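Local coordinates for uncharacterized protein Dfer_1899 (Dyadobacter fermentans, PDB 5HX0) that is of unknown function but has a sialidase-like beta-propeller fold, consistent with a role in carbohydrate recognition or processing, at residues A[225-228]-A[232-235]; A[355-360]-A[379-384]. All blocks are in the same frame, centred on the assembly; numbering follows the deposited sequence.

Interaction 1 (A[225-228]-A[232-235])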
loop_
_atom_site.group_PDB
_atom_site.type_symbol
_atom_site.label_atom_id
_atom_site.label_comp_id
_atom_site.label_asym_id
_atom_site.label_seq_id
_atom_site.Cartn_x
_atom_site.Cartn_y
_atom_site.Cartn_z
ATOM N N ALA A 225 -23.367 4.354 -8.576
ATOM C CA ALA A 225 -23.489 5.724 -9.040
ATOM C C ALA A 225 -22.864 5.831 -10.418
ATOM O O ALA A 225 -21.933 5.094 -10.748
ATOM C CB ALA A 225 -22.787 6.694 -8.079
ATOM N N ALA A 226 -23.373 6.762 -11.223
ATOM C CA ALA A 226 -22.763 7.015 -12.524
ATOM C C ALA A 226 -22.892 8.495 -12.850
ATOM O O ALA A 226 -23.939 9.102 -12.597
ATOM C CB ALA A 226 -23.406 6.160 -13.631
ATOM N N THR A 227 -21.813 9.073 -13.380
ATOM C CA THR A 227 -21.854 10.439 -13.892
ATOM C C THR A 227 -22.507 10.392 -15.266
ATOM O O THR A 227 -21.974 9.749 -16.174
ATOM C CB THR A 227 -20.450 11.040 -14.004
ATOM O OG1 THR A 227 -19.835 11.110 -12.722
ATOM C CG2 THR A 227 -20.512 12.460 -14.599
ATOM N N ASP A 228 -23.661 11.041 -15.411
ATOM C CA ASP A 228 -24.392 11.019 -16.668
ATOM C C ASP A 228 -24.481 12.377 -17.349
ATOM O O ASP A 228 -25.056 12.468 -18.433
ATOM C CB ASP A 228 -25.800 10.424 -16.488
ATOM C CG ASP A 228 -26.643 11.125 -15.432
ATOM O OD1 ASP A 228 -26.330 12.254 -14.993
ATOM O OD2 ASP A 228 -27.663 10.505 -15.053
ATOM N N PRO A 232 -23.561 21.042 -15.920
ATOM C CA PRO A 232 -22.927 20.769 -14.628
ATOM C C PRO A 232 -22.930 19.265 -14.305
ATOM O O PRO A 232 -23.757 18.532 -14.852
ATOM C CB PRO A 232 -23.797 21.556 -13.643
ATOM C CG PRO A 232 -25.155 21.526 -14.263
ATOM C CD PRO A 232 -24.941 21.541 -15.768
ATOM N N ASN A 233 -21.993 18.828 -13.465
ATOM C CA ASN A 233 -21.902 17.426 -13.066
ATOM C C ASN A 233 -23.243 16.919 -12.537
ATOM O O ASN A 233 -23.901 17.588 -11.738
ATOM C CB ASN A 233 -20.811 17.279 -11.998
ATOM C CG ASN A 233 -20.633 15.850 -11.531
ATOM O OD1 ASN A 233 -21.329 15.385 -10.622
ATOM N ND2 ASN A 233 -19.692 15.142 -12.146
ATOM N N LYS A 234 -23.665 15.749 -13.012
ATOM C CA LYS A 234 -24.830 15.079 -12.445
ATOM C C LYS A 234 -24.567 13.584 -12.367
ATOM O O LYS A 234 -23.938 13.007 -13.262
ATOM C CB LYS A 234 -26.111 15.334 -13.260
ATOM C CG LYS A 234 -27.401 14.983 -12.495
ATOM C CD LYS A 234 -28.642 15.375 -13.292
ATOM C CE LYS A 234 -28.692 14.639 -14.606
ATOM N NZ LYS A 234 -29.090 13.186 -14.446
ATOM N N THR A 235 -25.055 12.961 -11.295
ATOM C CA THR A 235 -24.998 11.518 -11.135
ATOM C C THR A 235 -26.398 10.951 -10.954
ATOM O O THR A 235 -27.321 11.636 -10.474
ATOM C CB THR A 235 -24.108 11.091 -9.935
ATOM O OG1 THR A 235 -24.625 11.635 -8.707
ATOM C CG2 THR A 235 -22.662 11.538 -10.132
#
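Asp228 and Lys234 meet twice across the end of a beta hairpin, once through the backbone and once through their charged ends. In the backbone, Asp228 N donates to Lys234 O over 2.9 Å. Two CA-H...O contacts accompany this bond on the Ala226 side: Thr227 CA lies 3.4 Å from the same Lys234 O, and Thr235 CA approaches Ala226 O to 3.0 Å. Thr227 and Thr235 form an antiparallel non-hydrogen-bonded pair, with their CA atoms 4.3 Å apart.

The salt bridge runs beside the backbone link. The Lys234 chain bends at its last two torsions (chi3 61°, chi4 75°), which folds NZ back to 3.0 Å from Asp228 OD1, on the syn side but 30° out of the carboxylate plane; the bond to OD2 is weak. Asp258 O also accepts from NZ, while Ser236 OG bonds Asp228 OD2, so both charged ends have second partners.

Lighter packing joins the threonine face, where Thr227 CG2 rests 3.7 Å from Asn233 ND2 and Thr227 OG1 lies near Thr235 CG2. The hairpin consists of strands 220-229 and 234-242, central in a four-stranded antiparallel sheet, and Thr235 bonds through OG1 to Phe263 O of strand 262-270 in the following sheet.

Interaction 2 (A[355-360]-A[379-384])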
loop_
_atom_site.group_PDB
_atom_site.type_symbol
_atom_site.label_atom_id
_atom_site.label_comp_id
_atom_site.label_asym_id
_atom_site.label_seq_id
_atom_site.Cartn_x
_atom_site.Cartn_y
_atom_site.Cartn_z
ATOM N N ILE A 355 -33.563 9.131 16.117
ATOM C CA ILE A 355 -32.667 8.814 17.220
ATOM C C ILE A 355 -31.424 9.671 17.026
ATOM O O ILE A 355 -30.792 9.612 15.965
ATOM C CB ILE A 355 -32.307 7.315 17.205
ATOM C CG1 ILE A 355 -33.575 6.454 17.247
ATOM C CG2 ILE A 355 -31.335 6.963 18.316
ATOM C CD1 ILE A 355 -33.342 4.996 16.886
ATOM N N VAL A 356 -31.058 10.485 18.013
ATOM C CA VAL A 356 -29.881 11.341 17.848
ATOM C C VAL A 356 -28.724 10.702 18.604
ATOM O O VAL A 356 -28.737 10.641 19.838
ATOM C CB VAL A 356 -30.146 12.785 18.307
ATOM C CG1 VAL A 356 -28.915 13.646 18.041
ATOM C CG2 VAL A 356 -31.358 13.375 17.554
ATOM N N LEU A 357 -27.707 10.225 17.876
ATOM C CA LEU A 357 -26.615 9.507 18.539
ATOM C C LEU A 357 -25.449 10.415 18.941
ATOM O O LEU A 357 -24.818 10.188 19.979
ATOM C CB LEU A 357 -26.093 8.374 17.643
ATOM C CG LEU A 357 -27.111 7.296 17.257
ATOM C CD1 LEU A 357 -26.488 6.293 16.303
ATOM C CD2 LEU A 357 -27.654 6.589 18.505
ATOM N N ARG A 358 -25.129 11.427 18.140
ATOM C CA ARG A 358 -24.002 12.315 18.422
ATOM C C ARG A 358 -24.378 13.721 17.996
ATOM O O ARG A 358 -24.986 13.908 16.939
ATOM C CB ARG A 358 -22.700 11.914 17.675
ATOM C CG ARG A 358 -22.142 10.534 17.987
ATOM C CD ARG A 358 -21.555 10.466 19.393
ATOM N NE ARG A 358 -20.327 11.229 19.591
ATOM C CZ ARG A 358 -19.111 10.684 19.646
ATOM N NH1 ARG A 358 -18.951 9.375 19.490
ATOM N NH2 ARG A 358 -18.058 11.444 19.871
ATOM N N THR A 359 -24.009 14.704 18.821
ATOM C CA THR A 359 -24.188 16.115 18.499
ATOM C C THR A 359 -22.899 16.908 18.658
ATOM O O THR A 359 -22.924 18.137 18.501
ATOM C CB THR A 359 -25.268 16.755 19.398
ATOM O OG1 THR A 359 -24.893 16.589 20.767
ATOM C CG2 THR A 359 -26.628 16.093 19.187
ATOM N N ASP A 360 -21.779 16.247 18.971
ATOM C CA ASP A 360 -20.550 16.915 19.392
ATOM C C ASP A 360 -19.498 17.005 18.290
ATOM O O ASP A 360 -18.305 17.171 18.591
ATOM C CB ASP A 360 -19.961 16.198 20.614
ATOM C CG ASP A 360 -19.709 14.699 20.370
ATOM O OD1 ASP A 360 -20.519 14.045 19.674
ATOM O OD2 ASP A 360 -18.699 14.173 20.891
ATOM N N VAL A 379 -26.783 -3.363 19.067
ATOM C CA VAL A 379 -26.276 -2.981 17.752
ATOM C C VAL A 379 -25.128 -2.001 17.945
ATOM O O VAL A 379 -25.220 -1.077 18.760
ATOM C CB VAL A 379 -27.384 -2.321 16.903
ATOM C CG1 VAL A 379 -26.804 -1.711 15.639
ATOM C CG2 VAL A 379 -28.484 -3.324 16.559
ATOM N N LEU A 380 -24.064 -2.167 17.165
ATOM C CA LEU A 380 -23.008 -1.160 17.073
ATOM C C LEU A 380 -23.246 -0.314 15.831
ATOM O O LEU A 380 -23.309 -0.844 14.719
ATOM C CB LEU A 380 -21.629 -1.813 17.001
ATOM C CG LEU A 380 -20.483 -0.878 16.619
ATOM C CD1 LEU A 380 -20.241 0.118 17.742
ATOM C CD2 LEU A 380 -19.225 -1.671 16.304
ATOM N N VAL A 381 -23.423 0.986 16.015
ATOM C CA VAL A 381 -23.452 1.917 14.887
ATOM C C VAL A 381 -22.054 2.517 14.818
ATOM O O VAL A 381 -21.700 3.372 15.632
ATOM C CB VAL A 381 -24.519 3.001 15.053
ATOM C CG1 VAL A 381 -24.534 3.910 13.804
ATOM C CG2 VAL A 381 -25.894 2.369 15.323
ATOM N N SER A 382 -21.244 2.058 13.864
ATOM C CA SER A 382 -19.950 2.685 13.661
ATOM C C SER A 382 -20.077 3.866 12.701
ATOM O O SER A 382 -21.050 3.994 11.957
ATOM C CB SER A 382 -18.934 1.672 13.103
ATOM O OG SER A 382 -19.188 1.425 11.720
ATOM N N TYR A 383 -19.074 4.742 12.730
ATOM C CA TYR A 383 -19.014 5.926 11.876
ATOM C C TYR A 383 -17.609 6.484 12.014
ATOM O O TYR A 383 -16.824 6.006 12.836
ATOM C CB TYR A 383 -20.078 6.981 12.248
ATOM C CG TYR A 383 -20.267 7.164 13.739
ATOM C CD1 TYR A 383 -19.444 8.027 14.470
ATOM C CD2 TYR A 383 -21.259 6.453 14.424
ATOM C CE1 TYR A 383 -19.616 8.185 15.845
ATOM C CE2 TYR A 383 -21.439 6.620 15.800
ATOM C CZ TYR A 383 -20.605 7.473 16.496
ATOM O OH TYR A 383 -20.779 7.625 17.849
ATOM N N TYR A 384 -17.267 7.470 11.181
ATOM C CA TYR A 384 -16.059 8.218 11.484
ATOM C C TYR A 384 -16.462 9.587 12.007
ATOM O O TYR A 384 -17.615 10.028 11.866
ATOM C CB TYR A 384 -15.074 8.302 10.291
ATOM C CG TYR A 384 -15.332 9.387 9.252
ATOM C CD1 TYR A 384 -16.371 9.262 8.337
ATOM C CD2 TYR A 384 -14.494 10.515 9.155
ATOM C CE1 TYR A 384 -16.605 10.247 7.351
ATOM C CE2 TYR A 384 -14.726 11.515 8.173
ATOM C CZ TYR A 384 -15.788 11.360 7.272
ATOM O OH TYR A 384 -16.043 12.325 6.296
#
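The backbones of 355-360 and 379-384 stay well apart, with Leu357 CA 9.0 Å from Val381 CA, because they belong to different sheets of the beta-propeller and meet through side chains. Strand 354-358 is an outermost strand of its sheet, and a classic beta bulge there sets both Leu357 and Arg358 opposite Ile337. Both residues of the bulge point toward strand 378-385, the one making an apolar contact and the other a polar one.

Leu357 reaches over with CD1 alone, which settles against the branched end of Val381 at 4.0 Å from CG1 and about as far from CB. The two side chains cross at about a right angle, and Leu357 also packs on Ser397 and Leu399 of strand 393-401.

Arg358 bends at chi2 (-71°) and chi3 (-69°), curling its chain round the phenol end of Tyr383. CG passes 3.2 Å from Tyr383 OH, and the guanidinium stands nearly upright to the ring, their planes 79° apart. Asp360 grips the guanidinium side-on, NE to OD1 and NH2 to OD2, both through syn lone pairs; this pairing would hold the group's rotation. Tyr383 OH also bonds Ser397 OG. Arg358 NH1 donates to Tyr383 OH over 3.0 Å in a bent bond, the hydroxyl standing somewhat out of the guanidinium plane.

Interactions 1 and 2 lie on opposite sides of the chain's centre, their centres 30 Å apart and their nearest atoms about 17 Å apart, so neither touches the other. They come in series along the chain, 225-228 with 232-235 closing before 355-360 with 379-384 opens, and share no strand or sheet. The first is local, joining adjacent strands within one sheet; the second spans two sheets, linking an edge strand to strand 378-385. That later sheet also contains strand 42-51 from near the start of the modelled chain, a closure of the ring familiar in beta-propellers. Together the contacts illustrate pairing within a blade and packing between blades.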